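Local coordinates for glycogen synthase (Cyanobacterium sp. CLg1, PDB 6GNF), which belongs to the starch and bacterial glycogen synthase family of two-domain GT-B glycosyltransferases and holds ADP in the cleft between its domains, at residues A370-L375 with V382-I387; F353-R358 with K363-I368; K376-Q381 with A494-M499. All blocks are in the same frame, centred on the assembly; numbering follows the deposited sequence.

Contact 1. Residues A370-L375 with V382-I387; sequences AAMPKL and VVILGI. With ADP (adenosine-5'-diphosphate), chain F.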
loop_
_atom_site.group_PDB
_atom_site.type_symbol
_atom_site.label_atom_id
_atom_site.label_comp_id
_atom_site.label_asym_id
_atom_site.label_seq_id
_atom_site.Cartn_x
_atom_site.Cartn_y
_atom_site.Cartn_z
ATOM N N ALA A 370 24.198 3.222 0.264
ATOM C CA ALA A 370 25.371 2.837 1.051
ATOM C C ALA A 370 26.191 1.735 0.373
ATOM O O ALA A 370 27.383 1.594 0.649
ATOM C CB ALA A 370 24.955 2.397 2.446
ATOM N N ALA A 371 25.561 0.971 -0.518
ATOM C CA ALA A 371 26.221 -0.155 -1.181
ATOM C C ALA A 371 27.126 0.251 -2.341
ATOM O O ALA A 371 27.872 -0.585 -2.852
ATOM C CB ALA A 371 25.178 -1.150 -1.673
ATOM N N MET A 372 27.069 1.520 -2.749
ATOM C CA MET A 372 27.743 1.982 -3.974
ATOM C C MET A 372 29.234 1.649 -4.055
ATOM O O MET A 372 29.692 1.182 -5.097
ATOM C CB MET A 372 27.529 3.487 -4.178
ATOM C CG MET A 372 26.101 3.856 -4.552
ATOM S SD MET A 372 25.680 3.378 -6.241
ATOM C CE MET A 372 23.900 3.218 -6.117
ATOM N N PRO A 373 29.990 1.861 -2.959
ATOM C CA PRO A 373 31.418 1.525 -3.014
ATOM C C PRO A 373 31.680 0.067 -3.397
ATOM O O PRO A 373 32.620 -0.208 -4.143
ATOM C CB PRO A 373 31.905 1.807 -1.588
ATOM C CG PRO A 373 30.928 2.794 -1.039
ATOM C CD PRO A 373 29.612 2.429 -1.650
ATOM N N LYS A 374 30.839 -0.849 -2.921
ATOM C CA LYS A 374 30.987 -2.269 -3.241
ATOM C C LYS A 374 30.386 -2.652 -4.594
ATOM O O LYS A 374 30.703 -3.708 -5.133
ATOM C CB LYS A 374 30.338 -3.132 -2.159
ATOM C CG LYS A 374 31.053 -3.110 -0.814
ATOM C CD LYS A 374 30.875 -4.435 -0.085
ATOM C CE LYS A 374 31.434 -4.399 1.327
ATOM N NZ LYS A 374 30.447 -3.814 2.275
ATOM N N LEU A 375 29.477 -1.835 -5.109
ATOM C CA LEU A 375 28.738 -2.192 -6.324
ATOM C C LEU A 375 29.569 -2.129 -7.606
ATOM O O LEU A 375 29.321 -2.884 -8.555
ATOM C CB LEU A 375 27.492 -1.314 -6.477
ATOM C CG LEU A 375 26.334 -1.607 -5.522
ATOM C CD1 LEU A 375 25.204 -0.617 -5.756
ATOM C CD2 LEU A 375 25.836 -3.038 -5.670
ATOM N N VAL A 382 22.747 0.790 -11.991
ATOM C CA VAL A 382 21.681 0.920 -11.002
ATOM C C VAL A 382 20.933 2.226 -11.207
ATOM O O VAL A 382 21.536 3.293 -11.299
ATOM C CB VAL A 382 22.217 0.900 -9.552
ATOM C CG1 VAL A 382 21.068 1.010 -8.558
ATOM C CG2 VAL A 382 23.026 -0.362 -9.295
ATOM N N VAL A 383 19.613 2.135 -11.268
ATOM C CA VAL A 383 18.762 3.309 -11.367
ATOM C C VAL A 383 17.821 3.304 -10.174
ATOM O O VAL A 383 17.232 2.272 -9.860
ATOM C CB VAL A 383 17.963 3.310 -12.680
ATOM C CG1 VAL A 383 17.052 4.522 -12.748
ATOM C CG2 VAL A 383 18.918 3.294 -13.866
ATOM N N ILE A 384 17.709 4.451 -9.502
ATOM C CA ILE A 384 16.934 4.561 -8.266
ATOM C C ILE A 384 15.948 5.725 -8.339
ATOM O O ILE A 384 16.345 6.869 -8.530
ATOM C CB ILE A 384 17.857 4.785 -7.052
ATOM C CG1 ILE A 384 19.057 3.841 -7.084
ATOM C CG2 ILE A 384 17.081 4.592 -5.758
ATOM C CD1 ILE A 384 20.150 4.225 -6.113
ATOM N N LEU A 385 14.665 5.423 -8.183
ATOM C CA LEU A 385 13.611 6.427 -8.264
ATOM C C LEU A 385 12.767 6.411 -6.990
ATOM O O LEU A 385 12.185 5.388 -6.651
ATOM C CB LEU A 385 12.725 6.152 -9.486
ATOM C CG LEU A 385 11.484 7.035 -9.677
ATOM C CD1 LEU A 385 11.885 8.480 -9.951
ATOM C CD2 LEU A 385 10.604 6.497 -10.796
ATOM N N GLY A 386 12.675 7.556 -6.314
ATOM C CA GLY A 386 11.905 7.658 -5.072
ATOM C C GLY A 386 11.860 9.039 -4.437
ATOM O O GLY A 386 12.677 9.900 -4.746
ATOM N N ILE A 387 10.893 9.237 -3.545
ATOM C CA ILE A 387 10.795 10.448 -2.723
ATOM C C ILE A 387 10.552 10.109 -1.243
ATOM O O ILE A 387 9.959 9.079 -0.922
ATOM C CB ILE A 387 9.672 11.389 -3.216
ATOM C CG1 ILE A 387 8.334 10.650 -3.329
ATOM C CG2 ILE A 387 10.053 11.991 -4.554
ATOM C CD1 ILE A 387 7.132 11.568 -3.349
HETATM P PB ADP F . 4.096 0.728 -0.965
HETATM O O1B ADP F . 4.605 0.028 0.269
HETATM O O2B ADP F . 2.620 0.548 -1.189
HETATM O O3B ADP F . 4.609 2.135 -1.114
HETATM P PA ADP F . 4.067 -1.012 -3.263
HETATM O O1A ADP F . 2.977 -1.880 -2.647
HETATM O O2A ADP F . 5.169 -1.631 -4.113
HETATM O O3A ADP F . 4.814 -0.112 -2.142
HETATM O "O5'" ADP F . 3.362 0.140 -4.151
HETATM C "C5'" ADP F . 4.036 1.364 -4.465
HETATM C "C4'" ADP F . 3.567 1.814 -5.843
HETATM O "O4'" ADP F . 3.944 3.163 -6.127
HETATM C "C3'" ADP F . 4.193 0.957 -6.923
HETATM O "O3'" ADP F . 3.174 0.648 -7.879
HETATM C "C2'" ADP F . 5.296 1.813 -7.503
HETATM O "O2'" ADP F . 5.410 1.535 -8.895
HETATM C "C1'" ADP F . 4.842 3.237 -7.236
HETATM N N9 ADP F . 5.903 4.220 -6.883
HETATM C C8 ADP F . 6.571 4.304 -5.712
HETATM N N7 ADP F . 7.447 5.346 -5.718
HETATM C C5 ADP F . 7.335 5.956 -6.910
HETATM C C6 ADP F . 7.955 7.114 -7.588
HETATM N N6 ADP F . 8.901 7.854 -6.979
HETATM N N1 ADP F . 7.551 7.410 -8.842
HETATM C C2 ADP F . 6.614 6.692 -9.483
HETATM N N3 ADP F . 6.009 5.629 -8.922
HETATM C C4 ADP F . 6.313 5.218 -7.667
#
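Met-372 meets Ile-384 tip to tip, with the methyl CE of Met-372 3.9 Å from CD1 of Ile-384. The methionine chain bends at chi2 (-72°), which swings its end toward the strand although its first bond runs beside it. The same CE also comes to 4.3 Å from CG1 of Val-382. One methyl thus bridges two strand residues that face the same side. Leu-375, one turn further along the helix, crosses Val-382 at about a right angle, with its CD1 4.2 Å from CG2 of the valine. All four side chains are buried, but the surface they share is small (116 Å²). Val-399 and Leu-396 of helix 390-402 add to this apolar layer, against Met-372 and Ile-384 respectively. Val-383 points away from the short helix, and its side chain touches Ile-420 of helix 414-423. Leu-385, the last residue of the strand, has CD2 3.7 Å from ADP N1. Gly-386, just past it, has CA 3.6 Å from ADP N6. The adenine is therefore touched by the C-terminal end of the strand. Short helix, loop and strand 381-385 form the second half of a beta-alpha-beta unit in a Rossmann-like nucleotide-binding domain.

Contact 2. Residues F353-R358 with K363-I368; sequences FGFIGR and KGADVI. With ADP (adenosine-5'-diphosphate), chain F; AC1 (4,6-dideoxy-4-{[(1S,4R,5S,6S)-4,5,6-trihydroxy-3-(hydroxymethyl)cyclohex-2-en-1-yl]amino}-alpha-D-glucopyranose), chain D.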
loop_
_atom_site.group_PDB
_atom_site.type_symbol
_atom_site.label_atom_id
_atom_site.label_comp_id
_atom_site.label_asym_id
_atom_site.label_seq_id
_atom_site.Cartn_x
_atom_site.Cartn_y
_atom_site.Cartn_z
ATOM N N PHE A 353 19.961 -2.831 -12.872
ATOM C CA PHE A 353 19.050 -2.982 -11.734
ATOM C C PHE A 353 18.246 -1.702 -11.530
ATOM O O PHE A 353 18.799 -0.606 -11.563
ATOM C CB PHE A 353 19.840 -3.257 -10.454
ATOM C CG PHE A 353 20.504 -4.601 -10.422
ATOM C CD1 PHE A 353 21.751 -4.786 -10.992
ATOM C CD2 PHE A 353 19.890 -5.679 -9.797
ATOM C CE1 PHE A 353 22.371 -6.025 -10.954
ATOM C CE2 PHE A 353 20.501 -6.922 -9.756
ATOM C CZ PHE A 353 21.744 -7.097 -10.334
ATOM N N GLY A 354 16.943 -1.841 -11.309
ATOM C CA GLY A 354 16.066 -0.692 -11.099
ATOM C C GLY A 354 15.332 -0.747 -9.770
ATOM O O GLY A 354 14.791 -1.787 -9.393
ATOM N N PHE A 355 15.311 0.380 -9.060
ATOM C CA PHE A 355 14.545 0.512 -7.822
ATOM C C PHE A 355 13.516 1.623 -7.970
ATOM O O PHE A 355 13.820 2.706 -8.467
ATOM C CB PHE A 355 15.471 0.816 -6.638
ATOM C CG PHE A 355 14.738 1.200 -5.379
ATOM C CD1 PHE A 355 14.339 2.512 -5.161
ATOM C CD2 PHE A 355 14.447 0.248 -4.409
ATOM C CE1 PHE A 355 13.658 2.867 -4.007
ATOM C CE2 PHE A 355 13.777 0.598 -3.251
ATOM C CZ PHE A 355 13.380 1.911 -3.051
ATOM N N ILE A 356 12.293 1.349 -7.550
ATOM C CA ILE A 356 11.255 2.364 -7.502
ATOM C C ILE A 356 10.549 2.233 -6.168
ATOM O O ILE A 356 9.982 1.189 -5.877
ATOM C CB ILE A 356 10.214 2.191 -8.623
ATOM C CG1 ILE A 356 10.896 2.030 -9.984
ATOM C CG2 ILE A 356 9.272 3.386 -8.649
ATOM C CD1 ILE A 356 9.960 1.561 -11.077
ATOM N N GLY A 357 10.594 3.269 -5.340
ATOM C CA GLY A 357 9.874 3.213 -4.071
ATOM C C GLY A 357 10.113 4.382 -3.152
ATOM O O GLY A 357 11.037 5.153 -3.347
ATOM N N ARG A 358 9.251 4.501 -2.146
ATOM C CA ARG A 358 9.393 5.504 -1.089
ATOM C C ARG A 358 10.798 5.424 -0.505
ATOM O O ARG A 358 11.349 4.332 -0.349
ATOM C CB ARG A 358 8.341 5.281 0.009
ATOM C CG ARG A 358 6.909 5.533 -0.456
ATOM C CD ARG A 358 5.860 5.306 0.629
ATOM N NE ARG A 358 5.644 3.890 0.950
ATOM C CZ ARG A 358 6.034 3.279 2.075
ATOM N NH1 ARG A 358 6.682 3.935 3.040
ATOM N NH2 ARG A 358 5.784 1.990 2.243
ATOM N N LYS A 363 11.691 0.308 2.716
ATOM C CA LYS A 363 12.092 -0.079 1.351
ATOM C C LYS A 363 13.590 -0.274 1.133
ATOM O O LYS A 363 13.994 -0.827 0.115
ATOM C CB LYS A 363 11.570 0.951 0.346
ATOM C CG LYS A 363 10.056 1.133 0.353
ATOM C CD LYS A 363 9.335 -0.067 -0.233
ATOM C CE LYS A 363 7.830 0.076 -0.088
ATOM N NZ LYS A 363 7.091 -1.048 -0.735
ATOM N N GLY A 364 14.416 0.176 2.074
ATOM C CA GLY A 364 15.853 -0.069 2.008
ATOM C C GLY A 364 16.605 0.700 0.942
ATOM O O GLY A 364 17.672 0.263 0.507
ATOM N N ALA A 365 16.089 1.862 0.551
ATOM C CA ALA A 365 16.792 2.746 -0.373
ATOM C C ALA A 365 18.135 3.185 0.210
ATOM O O ALA A 365 19.131 3.313 -0.520
ATOM C CB ALA A 365 15.935 3.959 -0.705
ATOM N N ASP A 366 18.176 3.386 1.526
ATOM C CA ASP A 366 19.430 3.732 2.213
ATOM C C ASP A 366 20.517 2.658 2.047
ATOM O O ASP A 366 21.705 2.977 2.007
ATOM C CB ASP A 366 19.186 4.061 3.700
ATOM C CG ASP A 366 18.658 2.875 4.511
ATOM O OD1 ASP A 366 17.807 2.096 4.012
ATOM O OD2 ASP A 366 19.088 2.737 5.676
ATOM N N VAL A 367 20.093 1.401 1.937
ATOM C CA VAL A 367 20.999 0.274 1.699
ATOM C C VAL A 367 21.638 0.369 0.312
ATOM O O VAL A 367 22.851 0.142 0.156
ATOM C CB VAL A 367 20.257 -1.079 1.823
ATOM C CG1 VAL A 367 21.161 -2.241 1.437
ATOM C CG2 VAL A 367 19.703 -1.261 3.232
ATOM N N ILE A 368 20.831 0.720 -0.691
ATOM C CA ILE A 368 21.327 0.807 -2.068
ATOM C C ILE A 368 22.385 1.898 -2.176
ATOM O O ILE A 368 23.461 1.672 -2.730
ATOM C CB ILE A 368 20.200 1.077 -3.091
ATOM C CG1 ILE A 368 19.146 -0.032 -3.046
ATOM C CG2 ILE A 368 20.774 1.162 -4.503
ATOM C CD1 ILE A 368 17.923 0.247 -3.895
HETATM P PB ADP F . 4.096 0.728 -0.965
HETATM O O1B ADP F . 4.605 0.028 0.269
HETATM O O2B ADP F . 2.620 0.548 -1.189
HETATM O O3B ADP F . 4.609 2.135 -1.114
HETATM P PA ADP F . 4.067 -1.012 -3.263
HETATM O O1A ADP F . 2.977 -1.880 -2.647
HETATM O O2A ADP F . 5.169 -1.631 -4.113
HETATM O O3A ADP F . 4.814 -0.112 -2.142
HETATM O "O5'" ADP F . 3.362 0.140 -4.151
HETATM C "C5'" ADP F . 4.036 1.364 -4.465
HETATM C "C4'" ADP F . 3.567 1.814 -5.843
HETATM O "O4'" ADP F . 3.944 3.163 -6.127
HETATM C "C3'" ADP F . 4.193 0.957 -6.923
HETATM O "O3'" ADP F . 3.174 0.648 -7.879
HETATM C "C2'" ADP F . 5.296 1.813 -7.503
HETATM O "O2'" ADP F . 5.410 1.535 -8.895
HETATM C "C1'" ADP F . 4.842 3.237 -7.236
HETATM N N9 ADP F . 5.903 4.220 -6.883
HETATM C C8 ADP F . 6.571 4.304 -5.712
HETATM N N7 ADP F . 7.447 5.346 -5.718
HETATM C C5 ADP F . 7.335 5.956 -6.910
HETATM C C6 ADP F . 7.955 7.114 -7.588
HETATM N N6 ADP F . 8.901 7.854 -6.979
HETATM N N1 ADP F . 7.551 7.410 -8.842
HETATM C C2 ADP F . 6.614 6.692 -9.483
HETATM N N3 ADP F . 6.009 5.629 -8.922
HETATM C C4 ADP F . 6.313 5.218 -7.667
HETATM C C1 AC1 D . -0.288 3.935 3.373
HETATM O O2 AC1 D . -1.699 2.613 4.854
HETATM C C2 AC1 D . -1.024 2.611 3.580
HETATM C C4A AC1 D . 1.346 -3.428 0.127
HETATM C C3 AC1 D . -0.079 1.412 3.472
HETATM O O3 AC1 D . -0.891 0.234 3.495
HETATM C C4 AC1 D . 0.781 1.474 2.189
HETATM N N4A AC1 D . 1.716 0.338 2.013
HETATM C C5 AC1 D . 1.516 2.822 2.210
HETATM O O5 AC1 D . 0.559 3.889 2.215
HETATM C C6 AC1 D . 2.424 3.031 1.009
HETATM C C1B AC1 D . 1.343 -1.078 1.970
HETATM C C2B AC1 D . 2.540 -2.069 1.861
HETATM O O2B AC1 D . 3.814 -1.445 1.982
HETATM C C3B AC1 D . 2.656 -2.847 0.569
HETATM O O3B AC1 D . 3.558 -3.937 0.760
HETATM O O4 AC1 D . 1.560 -3.946 -1.190
HETATM C C5B AC1 D . 0.268 -2.375 0.120
HETATM C C7B AC1 D . 0.300 -1.310 0.905
HETATM C C6B AC1 D . -0.909 -2.570 -0.781
HETATM O O6B AC1 D . -1.518 -3.807 -0.406
#
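Phe-355 is the first residue of 353-358 to touch 363-368, and it does so inside a beta-loop-alpha unit of the Rossmann-like C-terminal domain. Its CG stands opposite its own backbone N (chi1 170°), which drops the ring from the strand onto the helix start. Ile-368 CD1 approaches the ring obliquely, 3.5 Å from CD2. Ala-365 CB sits 4.0 Å from CZ of Phe-355, and Lys-363 CB meets the ring at its edge, in plane. Ile-356 faces the other side of the sheet and lays CG2 3.6 Å from C4 of the ADP purine. Gly-357 then passes its CA close to N7 of the same base.

The Arg-358 side chain reaches the phosphates, bending at chi3. The edge of its guanidinium faces the beta-phosphate of ADP. NE gives a nearly straight bond to O3B (168°), and NH2 gives another to O1B (165°). Glu-360 forms a salt bridge with NH1 and Gln-362 accepts from NH2, which with the two phosphate bonds restrains the guanidinium. Lys-363 bends at chi2 and brings its own charge to the same anion, while Glu-434 forms a salt bridge with it. Arg-358 NH2 and Lys-363 NZ both donate to ADP O1B, and this shared anionic oxygen probably offsets their like charges. Lys-363 NZ bonds to ADP O3A at 2.8 Å and to ADP O1B at 2.9 Å.

Contact 3. Residues K376-Q381 with A494-M499; sequences KQLNCQ and AMIVGM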
loop_
_atom_site.group_PDB
_atom_site.type_symbol
_atom_site.label_atom_id
_atom_site.label_comp_id
_atom_site.label_asym_id
_atom_site.label_seq_id
_atom_site.Cartn_x
_atom_site.Cartn_y
_atom_site.Cartn_z
ATOM N N LYS A 376 30.554 -1.239 -7.648
ATOM C CA LYS A 376 31.356 -1.076 -8.858
ATOM C C LYS A 376 31.998 -2.396 -9.293
ATOM O O LYS A 376 32.165 -2.649 -10.486
ATOM C CB LYS A 376 32.432 -0.003 -8.675
ATOM C CG LYS A 376 32.952 0.517 -10.002
ATOM C CD LYS A 376 33.858 1.727 -9.856
ATOM C CE LYS A 376 34.107 2.369 -11.214
ATOM N NZ LYS A 376 35.340 3.205 -11.241
ATOM N N GLN A 377 32.337 -3.233 -8.315
ATOM C CA GLN A 377 32.918 -4.553 -8.564
ATOM C C GLN A 377 32.016 -5.474 -9.396
ATOM O O GLN A 377 32.509 -6.359 -10.092
ATOM C CB GLN A 377 33.245 -5.233 -7.223
ATOM C CG GLN A 377 34.318 -4.539 -6.385
ATOM C CD GLN A 377 35.692 -4.480 -7.053
ATOM O OE1 GLN A 377 35.890 -4.987 -8.158
ATOM N NE2 GLN A 377 36.656 -3.878 -6.366
ATOM N N LEU A 378 30.701 -5.259 -9.332
ATOM C CA LEU A 378 29.741 -6.153 -9.986
ATOM C C LEU A 378 29.563 -5.919 -11.489
ATOM O O LEU A 378 28.955 -6.750 -12.161
ATOM C CB LEU A 378 28.378 -6.046 -9.310
ATOM C CG LEU A 378 28.322 -6.271 -7.798
ATOM C CD1 LEU A 378 26.870 -6.296 -7.348
ATOM C CD2 LEU A 378 29.028 -7.556 -7.394
ATOM N N ASN A 379 30.065 -4.796 -12.002
ATOM C CA ASN A 379 29.925 -4.435 -13.423
ATOM C C ASN A 379 28.472 -4.387 -13.867
ATOM O O ASN A 379 28.065 -5.065 -14.812
ATOM C CB ASN A 379 30.708 -5.394 -14.325
ATOM C CG ASN A 379 32.196 -5.325 -14.093
ATOM O OD1 ASN A 379 32.832 -6.323 -13.755
ATOM N ND2 ASN A 379 32.769 -4.143 -14.285
ATOM N N CYS A 380 27.688 -3.585 -13.163
ATOM C CA CYS A 380 26.269 -3.428 -13.458
ATOM C C CYS A 380 25.883 -1.959 -13.403
ATOM O O CYS A 380 26.695 -1.110 -13.039
ATOM C CB CYS A 380 25.433 -4.215 -12.449
ATOM S SG CYS A 380 25.604 -3.650 -10.740
ATOM N N GLN A 381 24.646 -1.669 -13.784
ATOM C CA GLN A 381 24.100 -0.328 -13.664
ATOM C C GLN A 381 22.950 -0.338 -12.669
ATOM O O GLN A 381 22.285 -1.357 -12.498
ATOM C CB GLN A 381 23.653 0.192 -15.030
ATOM C CG GLN A 381 24.825 0.564 -15.926
ATOM C CD GLN A 381 24.407 0.997 -17.318
ATOM O OE1 GLN A 381 23.219 1.054 -17.630
ATOM N NE2 GLN A 381 25.388 1.297 -18.165
ATOM N N ALA A 494 23.921 -8.265 2.538
ATOM C CA ALA A 494 22.768 -9.136 2.317
ATOM C C ALA A 494 22.122 -8.905 0.944
ATOM O O ALA A 494 21.705 -9.857 0.278
ATOM C CB ALA A 494 21.750 -8.936 3.425
ATOM N N MET A 495 22.052 -7.645 0.523
ATOM C CA MET A 495 21.495 -7.299 -0.785
ATOM C C MET A 495 22.386 -7.842 -1.894
ATOM O O MET A 495 21.911 -8.464 -2.835
ATOM C CB MET A 495 21.360 -5.775 -0.921
ATOM C CG MET A 495 20.802 -5.303 -2.258
ATOM S SD MET A 495 20.701 -3.506 -2.379
ATOM C CE MET A 495 22.431 -3.082 -2.543
ATOM N N ILE A 496 23.684 -7.616 -1.760
ATOM C CA ILE A 496 24.652 -7.999 -2.789
ATOM C C ILE A 496 24.713 -9.514 -3.015
ATOM O O ILE A 496 24.934 -9.965 -4.137
ATOM C CB ILE A 496 26.045 -7.421 -2.467
ATOM C CG1 ILE A 496 26.015 -5.898 -2.662
ATOM C CG2 ILE A 496 27.120 -8.040 -3.350
ATOM C CD1 ILE A 496 27.149 -5.160 -1.986
ATOM N N VAL A 497 24.509 -10.296 -1.959
ATOM C CA VAL A 497 24.400 -11.749 -2.101
ATOM C C VAL A 497 23.309 -12.106 -3.114
ATOM O O VAL A 497 23.530 -12.945 -3.995
ATOM C CB VAL A 497 24.135 -12.441 -0.739
ATOM C CG1 VAL A 497 23.634 -13.870 -0.923
ATOM C CG2 VAL A 497 25.403 -12.436 0.105
ATOM N N GLY A 498 22.151 -11.459 -2.998
ATOM C CA GLY A 498 21.053 -11.679 -3.935
ATOM C C GLY A 498 21.388 -11.230 -5.343
ATOM O O GLY A 498 21.106 -11.938 -6.309
ATOM N N MET A 499 22.024 -10.072 -5.461
ATOM C CA MET A 499 22.388 -9.532 -6.774
ATOM C C MET A 499 23.384 -10.446 -7.485
ATOM O O MET A 499 23.270 -10.677 -8.687
ATOM C CB MET A 499 22.964 -8.118 -6.637
ATOM C CG MET A 499 21.945 -7.098 -6.150
ATOM S SD MET A 499 22.684 -5.521 -5.695
ATOM C CE MET A 499 23.077 -4.858 -7.311
#
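The backbone N of Met-499 donates to Met-495 O at 3.1 Å, a regular helical bond. Ile-496 and Met-499, three residues apart on this helix, both point toward 376-381. Leu-378 points toward the helix in turn, and its branch CD1 meets both of them. This CD1 lies 4.1 Å from CE of Met-499 and 4.4 Å from CG2 of Ile-496. The leucine and Met-499 side chains cross at about a right angle. Met-499 bends at chi3 (73°), and this puts its terminal methyl, not its sulfur, against the leucine. The same CE comes to 4.4 Å from SG of Cys-380, a looser apolar touch. The surface buried between the two segments is small (130 Å²), and Leu-378 gives the largest share of it.

Residues 376-378 form a 3-10 turn that follows helix 372-375. Asn-379, with phi and psi near 57° and 56°, then redirects the chain into strand 381-385. The connection belongs to the Rossmann-like C-terminal domain, and helix 485-503 packs over it from a distant part of the sequence. Phe-353 of strand 352-356 touches both Cys-380 and Met-499, and Leu-503 touches Leu-378. Gln-381 starts the strand, and its amide is held by Gln-339 and by the carbonyl oxygen of Thr-345.

Overall arrangement
All three contacts lie in the C-terminal domain and are mainly buried, although contact 3 sits furthest from the chain's centre and includes the partly exposed Leu-378. Contacts 1 and 2 share one parallel sheet. Their strands, 381-385 and 352-356, are neighbours, joined by backbone bonds such as Phe-355 N to Val-383 O (2.8 Å). Both also reach ADP: contact 1 touches the adenine by packing, whereas contact 2 also holds the phosphates with charged side chains. Contact 3 is apolar across its segments and lies at the other end of these strands. Its helix 485-503 covers the helices of both other contacts, with Met-495 against Ala-371 and Ile-368.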